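Local coordinates for DNA-directed RNA polymerase subunit L (Thermoplasma acidophilum, PDB 1XPP) that forms part of the archaeal RNA polymerase, the enzyme that transcribes DNA into RNA from ribonucleoside triphosphates, and belongs to the Rpo11/RPB11/RPC19 family of dimerising subunits, at the interface of chains A and B. Numbering follows the deposited sequence. Chains: chain A/B, DNA-directed RNA polymerase subunit L.

Contact 1: the interface of chains A and B. Residues chain A 34, 37-38, 82, 85, 89; chain B 89, 92.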
ATOM      1  N   LEU A  34      16.483   8.688  17.325  1.00 19.41           N
ATOM      2  CA  LEU A  34      15.948   7.440  17.857  1.00 18.84           C
ATOM      3  C   LEU A  34      14.896   7.733  18.927  1.00 17.80           C
ATOM      4  O   LEU A  34      13.805   7.160  18.946  1.00 17.76           O
ATOM      5  CB  LEU A  34      17.068   6.576  18.443  1.00 19.25           C
ATOM      6  CG  LEU A  34      16.592   5.218  18.998  1.00 23.41           C
ATOM      7  CD1 LEU A  34      17.677   4.173  18.916  1.00 27.13           C
ATOM      8  CD2 LEU A  34      16.095   5.306  20.450  1.00 26.14           C
ATOM      9  N   THR A  37      11.641   9.052  17.399  1.00 19.39           N
ATOM     10  CA  THR A  37      10.887   7.968  16.779  1.00 20.10           C
ATOM     11  C   THR A  37      10.201   7.044  17.793  1.00 18.58           C
ATOM     12  O   THR A  37       9.081   6.626  17.580  1.00 18.61           O
ATOM     13  CB  THR A  37      11.749   7.199  15.773  1.00 19.87           C
ATOM     14  OG1 THR A  37      12.875   6.570  16.422  1.00 23.51           O
ATOM     15  CG2 THR A  37      12.279   8.167  14.753  1.00 21.33           C
ATOM     16  N   LEU A  38      10.884   6.788  18.904  1.00 17.71           N
ATOM     17  CA  LEU A  38      10.358   5.970  19.978  1.00 18.46           C
ATOM     18  C   LEU A  38       9.062   6.582  20.493  1.00 19.20           C
ATOM     19  O   LEU A  38       8.034   5.900  20.566  1.00 19.25           O
ATOM     20  CB  LEU A  38      11.386   5.814  21.101  1.00 17.81           C
ATOM     21  CG  LEU A  38      10.897   5.053  22.352  1.00 17.11           C
ATOM     22  CD1 LEU A  38      10.432   3.609  22.000  1.00 20.17           C
ATOM     23  CD2 LEU A  38      11.981   5.043  23.417  1.00 19.19           C
ATOM     24  N   VAL A  82       8.758  -0.735  20.552  1.00 20.94           N
ATOM     25  CA  VAL A  82      10.118  -1.082  20.172  1.00 19.17           C
ATOM     26  C   VAL A  82      10.092  -2.274  19.217  1.00 20.19           C
ATOM     27  O   VAL A  82      10.904  -2.346  18.271  1.00 18.53           O
ATOM     28  CB  VAL A  82      11.041  -1.306  21.394  1.00 20.06           C
ATOM     29  CG1 VAL A  82      12.490  -1.702  20.991  1.00 19.74           C
ATOM     30  CG2 VAL A  82      11.100   0.004  22.218  1.00 17.97           C
ATOM     31  N   LEU A  85       9.149  -1.212  15.840  1.00 18.99           N
ATOM     32  CA  LEU A  85      10.209  -0.452  15.161  1.00 18.50           C
ATOM     33  C   LEU A  85      11.309  -1.378  14.669  1.00 17.84           C
ATOM     34  O   LEU A  85      11.783  -1.229  13.520  1.00 17.77           O
ATOM     35  CB  LEU A  85      10.795   0.646  16.065  1.00 18.61           C
ATOM     36  CG  LEU A  85       9.886   1.876  16.284  1.00 19.67           C
ATOM     37  CD1 LEU A  85      10.351   2.680  17.526  1.00 18.43           C
ATOM     38  CD2 LEU A  85       9.871   2.760  15.039  1.00 23.20           C
ATOM     39  N   TYR A  89      12.333  -2.208  10.525  1.00 18.13           N
ATOM     40  CA  TYR A  89      13.637  -2.137   9.863  1.00 17.98           C
ATOM     41  C   TYR A  89      14.123  -3.509   9.447  1.00 18.38           C
ATOM     42  O   TYR A  89      14.846  -3.633   8.467  1.00 19.26           O
ATOM     43  CB  TYR A  89      14.650  -1.357  10.697  1.00 17.79           C
ATOM     44  CG  TYR A  89      14.350   0.118  10.626  1.00 18.34           C
ATOM     45  CD1 TYR A  89      14.781   0.868   9.544  1.00 19.49           C
ATOM     46  CD2 TYR A  89      13.564   0.727  11.596  1.00 19.11           C
ATOM     47  CE1 TYR A  89      14.470   2.213   9.430  1.00 18.26           C
ATOM     48  CE2 TYR A  89      13.249   2.116  11.503  1.00 20.67           C
ATOM     49  CZ  TYR A  89      13.707   2.829  10.408  1.00 21.39           C
ATOM     50  OH  TYR A  89      13.393   4.177  10.314  1.00 22.96           O
TER
ATOM     51  N   TYR B  89      17.406  -0.397  17.020  1.00 15.02           N
ATOM     52  CA  TYR B  89      16.113  -0.640  17.643  1.00 16.11           C
ATOM     53  C   TYR B  89      16.088  -1.991  18.374  1.00 15.83           C
ATOM     54  O   TYR B  89      15.496  -2.110  19.460  1.00 17.04           O
ATOM     55  CB  TYR B  89      14.979  -0.517  16.625  1.00 15.92           C
ATOM     56  CG  TYR B  89      14.725   0.932  16.207  1.00 16.41           C
ATOM     57  CD1 TYR B  89      15.087   1.379  14.934  1.00 19.16           C
ATOM     58  CD2 TYR B  89      14.108   1.831  17.084  1.00 18.47           C
ATOM     59  CE1 TYR B  89      14.864   2.688  14.526  1.00 19.48           C
ATOM     60  CE2 TYR B  89      13.874   3.176  16.670  1.00 19.68           C
ATOM     61  CZ  TYR B  89      14.254   3.581  15.404  1.00 23.65           C
ATOM     62  OH  TYR B  89      14.025   4.881  14.966  1.00 24.68           O
ATOM     63  N   LEU B  92      17.980  -1.365  21.543  1.00 16.96           N
ATOM     64  CA  LEU B  92      17.088  -0.603  22.429  1.00 16.46           C
ATOM     65  C   LEU B  92      16.128  -1.543  23.187  1.00 17.33           C
ATOM     66  O   LEU B  92      15.958  -1.392  24.425  1.00 16.65           O
ATOM     67  CB  LEU B  92      16.287   0.426  21.612  1.00 16.75           C
ATOM     68  CG  LEU B  92      15.265   1.289  22.353  1.00 16.35           C
ATOM     69  CD1 LEU B  92      15.935   2.147  23.432  1.00 16.19           C
ATOM     70  CD2 LEU B  92      14.474   2.123  21.390  1.00 17.45           C
TER
HETATM   71  O   HOH W   1      12.292   5.218  12.319  1.00 31.93           O
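B:Tyr89 reaches from the long helix 74-106 of its chain into a groove between helices 32-42 and 74-106 of chain A, and its phenol meets A:Thr37 at the far end. The hydroxyl OH of B:Tyr89 hydrogen-bonds OG1 of A:Thr37 at 2.5 Å, the threonine oxygen lying at the ring's edge and in its plane. Which group donates is not settled by this pair. With chi1 at 62°, OG1 of A:Thr37 lies between the backbone N and the carbonyl carbon, where it can reach back to donate to O of A:Leu34 at 2.8 Å. This bond is bent, with a C=O...OG1 angle of 113° and OG1 tilted 30° from the carbonyl plane. Packing is close along the ring: CB of A:Leu85 sits over one face, offset toward the rim, while its CD1 lies 3.7 Å from CE2 of B:Tyr89. Further along, the forked ends of A:Leu34 and B:Leu92 present their CD2 methyls to each other at 3.7 Å. CG2 of A:Val82 lies 4.1 Å from CD2 of B:Leu92, and such aliphatic residues suit an apolar patch beside the tyrosine. Toward A:Tyr89 the contact becomes wetter. The two tyrosine rings are nearly parallel but displaced, meeting at their edges without stacking, CE2 of A:Tyr89 3.5 Å from CE1 of B:Tyr89. Their hydroxyls are bridged by a water, 2.5 Å from OH of A:Tyr89. The same water lies 3.2 Å from OH of B:Tyr89. A phenylalanine in place of B:Tyr89 would probably leave OG1 of A:Thr37 without its mate across the interface and the water less firmly held. The site helps hold together the identical copies paired here, and this helix face probably serves heterodimer formation in the polymerase.

Contact 2: the interface of chains A and B. Residues chain A 13, 25, 27, 78; chain B 92, 96, 99-100.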
ATOM      1  N   LEU A  13      20.216   2.675  29.758  1.00 21.60           N
ATOM      2  CA  LEU A  13      18.948   3.155  30.278  1.00 22.21           C
ATOM      3  C   LEU A  13      18.630   2.623  31.670  1.00 23.64           C
ATOM      4  O   LEU A  13      19.121   1.562  32.095  1.00 23.24           O
ATOM      5  CB  LEU A  13      17.797   2.943  29.280  1.00 21.59           C
ATOM      6  CG  LEU A  13      17.500   1.512  28.803  1.00 18.99           C
ATOM      7  CD1 LEU A  13      16.632   0.792  29.855  1.00 21.23           C
ATOM      8  CD2 LEU A  13      16.800   1.570  27.503  1.00 20.26           C
ATOM      9  N   VAL A  25      11.760   6.259  32.432  1.00 18.55           N
ATOM     10  CA  VAL A  25      13.048   5.641  32.177  1.00 18.84           C
ATOM     11  C   VAL A  25      14.002   6.687  31.662  1.00 17.25           C
ATOM     12  O   VAL A  25      13.665   7.401  30.700  1.00 18.55           O
ATOM     13  CB  VAL A  25      12.955   4.465  31.150  1.00 17.94           C
ATOM     14  CG1 VAL A  25      14.283   3.753  31.015  1.00 19.50           C
ATOM     15  CG2 VAL A  25      11.861   3.488  31.572  1.00 20.36           C
ATOM     16  N   MET A  27      17.061   7.813  29.584  1.00 17.97           N
ATOM     17  CA  MET A  27      17.708   7.335  28.371  1.00 17.54           C
ATOM     18  C   MET A  27      19.051   7.998  28.170  1.00 18.33           C
ATOM     19  O   MET A  27      19.140   9.225  28.025  1.00 17.65           O
ATOM     20  CB  MET A  27      16.807   7.626  27.170  1.00 17.86           C
ATOM     21  CG  MET A  27      15.382   7.241  27.358  1.00 19.42           C
ATOM     22  SD  MET A  27      15.085   5.454  27.525  1.00 20.02           S
ATOM     23  CE  MET A  27      15.534   4.890  25.848  1.00 19.82           C
ATOM     24  N   ILE A  78       5.732   0.266  25.791  1.00 24.40           N
ATOM     25  CA  ILE A  78       7.091   0.528  25.308  1.00 23.96           C
ATOM     26  C   ILE A  78       7.557  -0.664  24.475  1.00 24.67           C
ATOM     27  O   ILE A  78       7.985  -0.486  23.330  1.00 23.94           O
ATOM     28  CB  ILE A  78       8.052   0.825  26.455  1.00 23.12           C
ATOM     29  CG1 ILE A  78       7.661   2.175  27.082  1.00 23.97           C
ATOM     30  CG2 ILE A  78       9.531   0.825  25.983  1.00 22.52           C
ATOM     31  CD1 ILE A  78       8.403   2.494  28.327  1.00 24.19           C
TER
ATOM     32  N   LEU B  92      17.980  -1.365  21.543  1.00 16.96           N
ATOM     33  CA  LEU B  92      17.088  -0.603  22.429  1.00 16.46           C
ATOM     34  C   LEU B  92      16.128  -1.543  23.187  1.00 17.33           C
ATOM     35  O   LEU B  92      15.958  -1.392  24.425  1.00 16.65           O
ATOM     36  CB  LEU B  92      16.287   0.426  21.612  1.00 16.75           C
ATOM     37  CG  LEU B  92      15.265   1.289  22.353  1.00 16.35           C
ATOM     38  CD1 LEU B  92      15.935   2.147  23.432  1.00 16.19           C
ATOM     39  CD2 LEU B  92      14.474   2.123  21.390  1.00 17.45           C
ATOM     40  N   PHE B  96      15.857  -2.230  27.269  1.00 18.90           N
ATOM     41  CA  PHE B  96      14.571  -2.095  27.953  1.00 19.60           C
ATOM     42  C   PHE B  96      14.189  -3.383  28.664  1.00 20.08           C
ATOM     43  O   PHE B  96      13.908  -3.348  29.856  1.00 21.96           O
ATOM     44  CB  PHE B  96      13.435  -1.688  27.020  1.00 19.66           C
ATOM     45  CG  PHE B  96      13.244  -0.184  26.833  1.00 21.13           C
ATOM     46  CD1 PHE B  96      12.982   0.662  27.925  1.00 20.65           C
ATOM     47  CD2 PHE B  96      13.236   0.360  25.547  1.00 16.95           C
ATOM     48  CE1 PHE B  96      12.753   2.049  27.738  1.00 18.35           C
ATOM     49  CE2 PHE B  96      13.006   1.735  25.349  1.00 16.98           C
ATOM     50  CZ  PHE B  96      12.767   2.593  26.450  1.00 18.37           C
ATOM     51  N   GLU B  99      15.769  -4.358  31.582  0.50 16.28           N
ATOM     52  CA  GLU B  99      15.593  -3.427  32.676  0.50 15.20           C
ATOM     53  C   GLU B  99      14.240  -3.596  33.305  0.50 15.67           C
ATOM     54  O   GLU B  99      14.120  -3.522  34.517  0.50 15.41           O
ATOM     55  CB  GLU B  99      15.792  -1.987  32.197  0.50 15.52           C
ATOM     56  CG  GLU B  99      15.474  -0.907  33.245  0.50 15.74           C
ATOM     57  CD  GLU B  99      16.287  -1.003  34.521  0.50 17.04           C
ATOM     58  OE1 GLU B  99      16.086  -0.152  35.406  0.50 17.02           O
ATOM     59  OE2 GLU B  99      17.131  -1.905  34.659  0.50 19.65           O
ATOM     60  N   PHE B 100      13.205  -3.810  32.501  0.50 14.20           N
ATOM     61  CA  PHE B 100      11.903  -4.037  33.091  0.50 15.30           C
ATOM     62  C   PHE B 100      11.957  -5.282  33.989  0.50 15.22           C
ATOM     63  O   PHE B 100      11.525  -5.237  35.137  0.50 15.58           O
ATOM     64  CB  PHE B 100      10.839  -4.224  32.015  0.50 14.91           C
ATOM     65  CG  PHE B 100      10.607  -3.013  31.144  0.50 14.93           C
ATOM     66  CD1 PHE B 100      10.809  -1.727  31.634  0.50 15.62           C
ATOM     67  CD2 PHE B 100      10.134  -3.168  29.829  0.50 16.09           C
ATOM     68  CE1 PHE B 100      10.574  -0.599  30.826  0.50 18.58           C
ATOM     69  CE2 PHE B 100       9.882  -2.065  29.036  0.50 17.96           C
ATOM     70  CZ  PHE B 100      10.107  -0.781  29.530  0.50 17.63           C
TER
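The ring of B:Phe96 lies between A:Ile78 and A:Leu13, a hydrophobic sandwich in a protein of the Rpb3/Rpb11 dimerisation family; in this pair of copies, helix 74-106 of chain B packs against strands 12-18 and 22-28 and helix 74-106 of chain A. On one face the methyl CG2 of A:Ile78 stands over the ring centre, 3.5 Å from the centroid, in a CH-pi contact. From the opposite face CD2 of A:Leu13 points at the centre from 3.9 Å, its side chain crossing the ring at about a right angle. A flat aromatic suits this slot because both broad faces can be covered by methyl groups, one from a helix and one from strand 12-18. The beta-branch of A:Ile78 divides its work: with chi1 at -68°, CG1 lies anti to the carbonyl carbon and CG2 anti to the backbone N, letting CG2 cover B:Phe96 while CD1 reaches CZ of B:Phe100 at 3.9 Å. A:Ile78 CG2 also lies in the plane of the B:Phe100 ring at its edge, so the same methyl meets one ring by its face and the other by its rim. A:Leu13 forks one carbon further out, at CG, its CD1 resting 3.7 Å from CB of B:Glu99, so that the aliphatic stem of this acidic residue serves as apolar surface. Strand 22-28 lines the outer rim of B:Phe96 near CZ and CE1. The thioether of A:Met27, its chain bent at chi2 and chi3, brings CE to 3.6 Å from CZ of B:Phe96, and the same methyl touches CD1 of B:Leu92 at 3.7 Å. Methionine fits here because its unbranched chain can fold into the angle between ring and leucine. Beside it, CG1 of A:Val25 approaches CE1 of B:Phe96 at 4.0 Å, a short branched side chain suited to a strand.

Contact 1 and contact 2 lie about 12 Å apart, measured between the centres of their C-alpha atoms, and share B:Leu92. Both take their chain B residues from helix 74-106, which runs on from contact 1 beside helix 32-42 of chain A to contact 2 beside strands 12-18 and 22-28. Helix 74-106 of chain A also contributes to both. Because the interface is two-fold symmetric, each contact recurs with the chains exchanged. This pairing of identical copies may mimic the way the family dimerises with an Rpb3-like partner in the polymerase, though the structure alone does not show that.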